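Local structure of Mlr6093 protein (Mesorhizobium loti, 2QJ8) at residues A[167-179]-A[219-231]. The protein is probably a zinc-dependent hydrolase of the aspartoacylase family, acting on ester bonds or on non-peptide carbon–nitrogen bonds of linear amides. Sequence-based numbering, arbitrary orientation.
Sequences TVSISKAFKLPVT and IYEAGVRNGLIAL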
ATOM      1  N   THR A 167      10.931 -26.920 -12.060  1.00 30.61           N
ATOM      2  CA  THR A 167      10.660 -25.627 -11.434  1.00 31.36           C
ATOM      3  C   THR A 167       9.336 -25.633 -10.670  1.00 30.09           C
ATOM      4  O   THR A 167       9.295 -25.130  -9.560  1.00 30.82           O
ATOM      5  CB  THR A 167      10.688 -24.458 -12.443  1.00 29.44           C
ATOM      6  OG1 THR A 167      12.022 -24.313 -12.960  1.00 31.06           O
ATOM      7  CG2 THR A 167      10.256 -23.152 -11.765  1.00 31.25           C
ATOM      8  N   VAL A 168       8.294 -26.228 -11.251  1.00 28.20           N
ATOM      9  CA  VAL A 168       6.981 -26.300 -10.617  1.00 27.39           C
ATOM     10  C   VAL A 168       7.059 -27.165  -9.355  1.00 27.23           C
ATOM     11  O   VAL A 168       6.510 -26.782  -8.348  1.00 27.40           O
ATOM     12  CB  VAL A 168       5.886 -26.806 -11.610  1.00 31.01           C
ATOM     13  CG1 VAL A 168       4.603 -27.146 -10.897  1.00 29.20           C
ATOM     14  CG2 VAL A 168       5.635 -25.766 -12.705  1.00 28.61           C
ATOM     15  N   SER A 169       7.784 -28.279  -9.390  1.00 26.32           N
ATOM     16  CA  SER A 169       7.943 -29.133  -8.205  1.00 30.62           C
ATOM     17  C   SER A 169       8.649 -28.424  -7.049  1.00 31.12           C
ATOM     18  O   SER A 169       8.185 -28.488  -5.901  1.00 31.23           O
ATOM     19  CB  SER A 169       8.688 -30.409  -8.548  1.00 32.12           C
ATOM     20  OG  SER A 169       7.887 -31.194  -9.422  1.00 43.50           O
ATOM     21  N   ILE A 170       9.750 -27.754  -7.366  1.00 27.31           N
ATOM     22  CA  ILE A 170      10.487 -26.969  -6.382  1.00 30.18           C
ATOM     23  C   ILE A 170       9.572 -25.886  -5.764  1.00 29.28           C
ATOM     24  O   ILE A 170       9.532 -25.749  -4.544  1.00 31.36           O
ATOM     25  CB  ILE A 170      11.775 -26.337  -6.950  1.00 30.08           C
ATOM     26  CG1 ILE A 170      12.786 -27.428  -7.351  1.00 30.76           C
ATOM     27  CG2 ILE A 170      12.410 -25.419  -5.872  1.00 29.67           C
ATOM     28  CD1 ILE A 170      14.076 -26.912  -8.061  1.00 29.26           C
ATOM     29  N   SER A 171       8.824 -25.183  -6.613  1.00 28.24           N
ATOM     30  CA  SER A 171       7.886 -24.141  -6.194  1.00 28.52           C
ATOM     31  C   SER A 171       6.800 -24.654  -5.243  1.00 28.04           C
ATOM     32  O   SER A 171       6.539 -24.038  -4.227  1.00 27.70           O
ATOM     33  CB  SER A 171       7.248 -23.500  -7.418  1.00 26.70           C
ATOM     34  OG  SER A 171       8.225 -22.832  -8.204  1.00 29.58           O
ATOM     35  N   LYS A 172       6.193 -25.784  -5.575  1.00 27.07           N
ATOM     36  CA  LYS A 172       5.184 -26.423  -4.733  1.00 28.68           C
ATOM     37  C   LYS A 172       5.715 -26.851  -3.362  1.00 28.48           C
ATOM     38  O   LYS A 172       4.975 -26.786  -2.379  1.00 22.87           O
ATOM     39  CB  LYS A 172       4.568 -27.635  -5.455  1.00 30.39           C
ATOM     40  CG  LYS A 172       3.633 -27.256  -6.610  1.00 30.91           C
ATOM     41  CD  LYS A 172       3.146 -28.510  -7.362  1.00 33.22           C
ATOM     42  CE  LYS A 172       2.175 -28.151  -8.487  1.00 39.89           C
ATOM     43  NZ  LYS A 172       1.789 -29.332  -9.339  1.00 41.38           N
ATOM     44  N   ALA A 173       6.988 -27.273  -3.322  1.00 29.21           N
ATOM     45  CA  ALA A 173       7.701 -27.634  -2.092  1.00 29.06           C
ATOM     46  C   ALA A 173       7.889 -26.465  -1.083  1.00 28.57           C
ATOM     47  O   ALA A 173       8.260 -26.724   0.050  1.00 27.59           O
ATOM     48  CB  ALA A 173       9.080 -28.278  -2.416  1.00 27.07           C
ATOM     49  N   PHE A 174       7.649 -25.212  -1.492  1.00 27.43           N
ATOM     50  CA  PHE A 174       7.658 -24.054  -0.579  1.00 26.86           C
ATOM     51  C   PHE A 174       6.429 -24.113   0.345  1.00 28.11           C
ATOM     52  O   PHE A 174       6.443 -23.498   1.406  1.00 28.50           O
ATOM     53  CB  PHE A 174       7.627 -22.705  -1.313  1.00 26.21           C
ATOM     54  CG  PHE A 174       8.955 -22.252  -1.879  1.00 26.84           C
ATOM     55  CD1 PHE A 174       9.639 -23.013  -2.812  1.00 27.57           C
ATOM     56  CD2 PHE A 174       9.476 -21.031  -1.541  1.00 25.42           C
ATOM     57  CE1 PHE A 174      10.822 -22.577  -3.360  1.00 27.49           C
ATOM     58  CE2 PHE A 174      10.685 -20.593  -2.091  1.00 26.20           C
ATOM     59  CZ  PHE A 174      11.358 -21.393  -2.988  1.00 29.13           C
ATOM     60  N   LYS A 175       5.385 -24.857  -0.057  1.00 26.99           N
ATOM     61  CA  LYS A 175       4.151 -24.993   0.683  1.00 27.86           C
ATOM     62  C   LYS A 175       3.452 -23.654   0.990  1.00 27.16           C
ATOM     63  O   LYS A 175       2.901 -23.471   2.063  1.00 29.52           O
ATOM     64  CB  LYS A 175       4.360 -25.829   1.954  1.00 27.33           C
ATOM     65  CG  LYS A 175       5.150 -27.099   1.728  1.00 30.64           C
ATOM     66  CD  LYS A 175       5.009 -28.075   2.885  1.00 32.94           C
ATOM     67  CE  LYS A 175       5.997 -29.243   2.769  1.00 40.02           C
ATOM     68  NZ  LYS A 175       6.171 -29.790   1.373  1.00 45.15           N
ATOM     69  N   LEU A 176       3.509 -22.703   0.056  1.00 27.11           N
ATOM     70  CA  LEU A 176       2.784 -21.452   0.203  1.00 25.41           C
ATOM     71  C   LEU A 176       1.281 -21.722  -0.065  1.00 28.67           C
ATOM     72  O   LEU A 176       0.924 -22.775  -0.642  1.00 28.96           O
ATOM     73  CB  LEU A 176       3.311 -20.402  -0.780  1.00 26.98           C
ATOM     74  CG  LEU A 176       4.693 -19.856  -0.471  1.00 23.24           C
ATOM     75  CD1 LEU A 176       5.275 -19.099  -1.707  1.00 24.98           C
ATOM     76  CD2 LEU A 176       4.686 -18.966   0.781  1.00 28.22           C
ATOM     77  N   PRO A 177       0.388 -20.829   0.416  1.00 28.01           N
ATOM     78  CA  PRO A 177      -1.055 -20.945   0.171  1.00 29.02           C
ATOM     79  C   PRO A 177      -1.476 -21.265  -1.264  1.00 28.37           C
ATOM     80  O   PRO A 177      -2.360 -22.099  -1.455  1.00 28.91           O
ATOM     81  CB  PRO A 177      -1.571 -19.571   0.585  1.00 30.32           C
ATOM     82  CG  PRO A 177      -0.708 -19.211   1.696  1.00 27.29           C
ATOM     83  CD  PRO A 177       0.666 -19.726   1.360  1.00 27.02           C
ATOM     84  N   VAL A 178      -0.819 -20.644  -2.245  1.00 28.97           N
ATOM     85  CA  VAL A 178      -1.111 -20.848  -3.660  1.00 25.99           C
ATOM     86  C   VAL A 178       0.119 -20.989  -4.540  1.00 26.32           C
ATOM     87  O   VAL A 178       1.071 -20.223  -4.401  1.00 26.82           O
ATOM     88  CB  VAL A 178      -1.880 -19.616  -4.225  1.00 28.27           C
ATOM     89  CG1 VAL A 178      -2.121 -19.740  -5.749  1.00 25.64           C
ATOM     90  CG2 VAL A 178      -3.202 -19.396  -3.454  1.00 26.44           C
ATOM     91  N   THR A 179       0.120 -21.964  -5.442  1.00 25.06           N
ATOM     92  CA  THR A 179       1.104 -21.967  -6.529  1.00 28.09           C
ATOM     93  C   THR A 179       0.224 -21.655  -7.740  1.00 26.10           C
ATOM     94  O   THR A 179      -0.711 -22.387  -8.005  1.00 24.88           O
ATOM     95  CB  THR A 179       1.901 -23.291  -6.698  1.00 30.23           C
ATOM     96  OG1 THR A 179       2.621 -23.567  -5.493  1.00 32.59           O
ATOM     97  CG2 THR A 179       2.897 -23.168  -7.885  1.00 25.97           C
ATOM     98  N   ILE A 219       4.282 -16.341   7.085  1.00 35.05           N
ATOM     99  CA  ILE A 219       3.931 -17.291   6.018  1.00 34.05           C
ATOM    100  C   ILE A 219       5.082 -17.388   5.003  1.00 33.64           C
ATOM    101  O   ILE A 219       5.536 -18.501   4.668  1.00 31.58           O
ATOM    102  CB  ILE A 219       2.626 -16.877   5.290  1.00 33.51           C
ATOM    103  CG1 ILE A 219       1.421 -16.949   6.230  1.00 38.36           C
ATOM    104  CG2 ILE A 219       2.379 -17.743   4.019  1.00 31.84           C
ATOM    105  CD1 ILE A 219       1.155 -18.323   6.825  1.00 43.18           C
ATOM    106  N   TYR A 220       5.561 -16.225   4.559  1.00 33.77           N
ATOM    107  CA  TYR A 220       6.680 -16.124   3.613  1.00 35.46           C
ATOM    108  C   TYR A 220       7.963 -16.691   4.156  1.00 34.79           C
ATOM    109  O   TYR A 220       8.688 -17.373   3.416  1.00 36.66           O
ATOM    110  CB  TYR A 220       6.924 -14.687   3.207  1.00 38.16           C
ATOM    111  CG  TYR A 220       5.885 -14.132   2.260  1.00 43.95           C
ATOM    112  CD1 TYR A 220       5.935 -14.449   0.890  1.00 39.34           C
ATOM    113  CD2 TYR A 220       4.874 -13.268   2.717  1.00 39.97           C
ATOM    114  CE1 TYR A 220       5.014 -13.944   0.001  1.00 35.49           C
ATOM    115  CE2 TYR A 220       3.939 -12.735   1.826  1.00 45.32           C
ATOM    116  CZ  TYR A 220       4.019 -13.076   0.461  1.00 44.13           C
ATOM    117  OH  TYR A 220       3.106 -12.561  -0.440  1.00 47.14           O
ATOM    118  N   GLU A 221       8.260 -16.386   5.428  1.00 34.69           N
ATOM    119  CA  GLU A 221       9.410 -16.967   6.140  1.00 33.98           C
ATOM    120  C   GLU A 221       9.401 -18.475   6.131  1.00 32.56           C
ATOM    121  O   GLU A 221      10.427 -19.095   5.852  1.00 32.12           O
ATOM    122  CB  GLU A 221       9.416 -16.597   7.625  1.00 34.42           C
ATOM    123  CG  GLU A 221      10.253 -15.452   8.026  1.00 37.14           C
ATOM    124  CD  GLU A 221      10.233 -15.235   9.555  1.00 36.94           C
ATOM    125  OE1 GLU A 221       9.580 -15.984  10.315  1.00 46.65           O
ATOM    126  OE2 GLU A 221      10.890 -14.304  10.011  1.00 45.91           O
ATOM    127  N   ALA A 222       8.262 -19.054   6.521  1.00 31.77           N
ATOM    128  CA  ALA A 222       8.120 -20.510   6.584  1.00 31.67           C
ATOM    129  C   ALA A 222       8.212 -21.118   5.173  1.00 30.82           C
ATOM    130  O   ALA A 222       8.805 -22.193   5.001  1.00 31.09           O
ATOM    131  CB  ALA A 222       6.802 -20.908   7.267  1.00 29.49           C
ATOM    132  N   GLY A 223       7.612 -20.422   4.204  1.00 31.30           N
ATOM    133  CA  GLY A 223       7.616 -20.791   2.812  1.00 29.81           C
ATOM    134  C   GLY A 223       9.016 -20.865   2.254  1.00 28.55           C
ATOM    135  O   GLY A 223       9.394 -21.865   1.667  1.00 30.11           O
ATOM    136  N   VAL A 224       9.781 -19.798   2.443  1.00 30.83           N
ATOM    137  CA  VAL A 224      11.154 -19.747   1.939  1.00 31.01           C
ATOM    138  C   VAL A 224      12.058 -20.765   2.627  1.00 29.64           C
ATOM    139  O   VAL A 224      12.906 -21.356   1.970  1.00 28.45           O
ATOM    140  CB  VAL A 224      11.696 -18.321   1.954  1.00 30.47           C
ATOM    141  CG1 VAL A 224      13.199 -18.295   1.630  1.00 32.94           C
ATOM    142  CG2 VAL A 224      10.883 -17.494   0.948  1.00 29.36           C
ATOM    143  N   ARG A 225      11.833 -21.030   3.917  1.00 31.36           N
ATOM    144  CA  ARG A 225      12.551 -22.093   4.623  1.00 30.29           C
ATOM    145  C   ARG A 225      12.248 -23.477   4.030  1.00 29.42           C
ATOM    146  O   ARG A 225      13.156 -24.280   3.862  1.00 27.07           O
ATOM    147  CB  ARG A 225      12.220 -22.093   6.116  1.00 30.47           C
ATOM    148  CG  ARG A 225      12.900 -23.244   6.880  1.00 31.22           C
ATOM    149  CD  ARG A 225      12.586 -23.253   8.345  1.00 35.18           C
ATOM    150  NE  ARG A 225      12.941 -24.547   8.952  1.00 40.67           N
ATOM    151  CZ  ARG A 225      12.184 -25.653   8.982  1.00 45.71           C
ATOM    152  NH1 ARG A 225      10.961 -25.698   8.437  1.00 47.86           N
ATOM    153  NH2 ARG A 225      12.661 -26.757   9.573  1.00 42.68           N
ATOM    154  N   ASN A 226      10.971 -23.764   3.758  1.00 29.11           N
ATOM    155  CA  ASN A 226      10.575 -25.019   3.102  1.00 27.95           C
ATOM    156  C   ASN A 226      11.265 -25.149   1.724  1.00 28.34           C
ATOM    157  O   ASN A 226      11.759 -26.228   1.362  1.00 29.36           O
ATOM    158  CB  ASN A 226       9.048 -25.116   2.918  1.00 26.61           C
ATOM    159  CG  ASN A 226       8.264 -25.155   4.229  1.00 31.87           C
ATOM    160  OD1 ASN A 226       8.764 -25.585   5.248  1.00 36.97           O
ATOM    161  ND2 ASN A 226       7.017 -24.687   4.194  1.00 29.83           N
ATOM    162  N   GLY A 227      11.323 -24.031   0.996  1.00 26.15           N
ATOM    163  CA  GLY A 227      11.976 -23.975  -0.309  1.00 29.60           C
ATOM    164  C   GLY A 227      13.440 -24.310  -0.205  1.00 28.83           C
ATOM    165  O   GLY A 227      13.938 -25.105  -0.997  1.00 28.89           O
ATOM    166  N   LEU A 228      14.116 -23.728   0.796  1.00 29.50           N
ATOM    167  CA  LEU A 228      15.545 -23.989   1.052  1.00 29.46           C
ATOM    168  C   LEU A 228      15.837 -25.428   1.423  1.00 28.32           C
ATOM    169  O   LEU A 228      16.846 -25.977   1.001  1.00 28.03           O
ATOM    170  CB  LEU A 228      16.084 -23.058   2.127  1.00 29.38           C
ATOM    171  CG  LEU A 228      16.142 -21.601   1.736  1.00 32.10           C
ATOM    172  CD1 LEU A 228      16.455 -20.807   2.970  1.00 28.82           C
ATOM    173  CD2 LEU A 228      17.155 -21.388   0.631  1.00 32.04           C
ATOM    174  N   ILE A 229      14.943 -26.019   2.212  1.00 30.10           N
ATOM    175  CA  ILE A 229      14.998 -27.425   2.552  1.00 29.68           C
ATOM    176  C   ILE A 229      14.856 -28.257   1.276  1.00 32.82           C
ATOM    177  O   ILE A 229      15.702 -29.098   0.996  1.00 33.73           O
ATOM    178  CB  ILE A 229      13.902 -27.817   3.569  1.00 31.16           C
ATOM    179  CG1 ILE A 229      14.185 -27.195   4.936  1.00 29.31           C
ATOM    180  CG2 ILE A 229      13.820 -29.343   3.727  1.00 29.33           C
ATOM    181  CD1 ILE A 229      13.000 -27.270   5.887  1.00 25.07           C
ATOM    182  N   ALA A 230      13.837 -27.968   0.470  1.00 33.77           N
ATOM    183  CA  ALA A 230      13.629 -28.659  -0.811  1.00 33.70           C
ATOM    184  C   ALA A 230      14.833 -28.550  -1.774  1.00 34.33           C
ATOM    185  O   ALA A 230      15.051 -29.415  -2.601  1.00 34.05           O
ATOM    186  CB  ALA A 230      12.358 -28.131  -1.494  1.00 33.74           C
ATOM    187  N   LEU A 231      15.605 -27.479  -1.666  1.00 35.01           N
ATOM    188  CA  LEU A 231      16.804 -27.310  -2.491  1.00 35.41           C
ATOM    189  C   LEU A 231      18.046 -27.990  -1.886  1.00 35.72           C
ATOM    190  O   LEU A 231      19.098 -27.961  -2.503  1.00 38.44           O
ATOM    191  CB  LEU A 231      17.065 -25.816  -2.710  1.00 34.88           C
ATOM    192  CG  LEU A 231      16.063 -25.085  -3.599  1.00 36.61           C
ATOM    193  CD1 LEU A 231      16.170 -23.626  -3.360  1.00 37.19           C
ATOM    194  CD2 LEU A 231      16.286 -25.455  -5.078  1.00 37.67           C
TER
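Phe174 lays one face of its ring on Gly227, whose CA stands 3.5 Å from the ring centroid and 13° off the normal, a CH-pi contact. With CG anti to its carbonyl carbon (chi1 -79°), the ring lies over Gly227 with CD2 near Gly223 O; a CB on Gly227 would run into CZ, and one on Gly223 into Leu176 CD2. The backbone comes equally close: Phe174 O is 3.3 Å from Gly223 CA in a CA-H...O contact. Phe174 O also accepts Asn226 ND2 at 3.1 Å, nearly straight (163°); it lies in the plane of the Asn226 amide, while the donor stands above the carbonyl plane. With an alanine here, Gly227 is likely to lose its aromatic cover, opening a gap over its CA where the ring now lies. Beside this buried centre Ala173 CB meets Ala230 CB at 3.4 Å, tighter than usual for two methyls. The flanks are looser: Ile170 crosses Leu231 at about a right angle, CG2 to CD2 4.0 Å, and Pro177 CD rests on CG2 of the exposed Ile219 at 3.7 Å. Lys175, also exposed, passes its aliphatic chain across the Asn226 amide. The contact thus docks the end of helix 161-172, the turn that follows and the loop into strand 178-182 on helix 218-230, within the catalytic domain. Ile153 of strand 152-155 touches Phe174 and Leu176, Ile203 of strand 201-208 touches Ile170, and helix 60-75 packs against Tyr220 and Leu228.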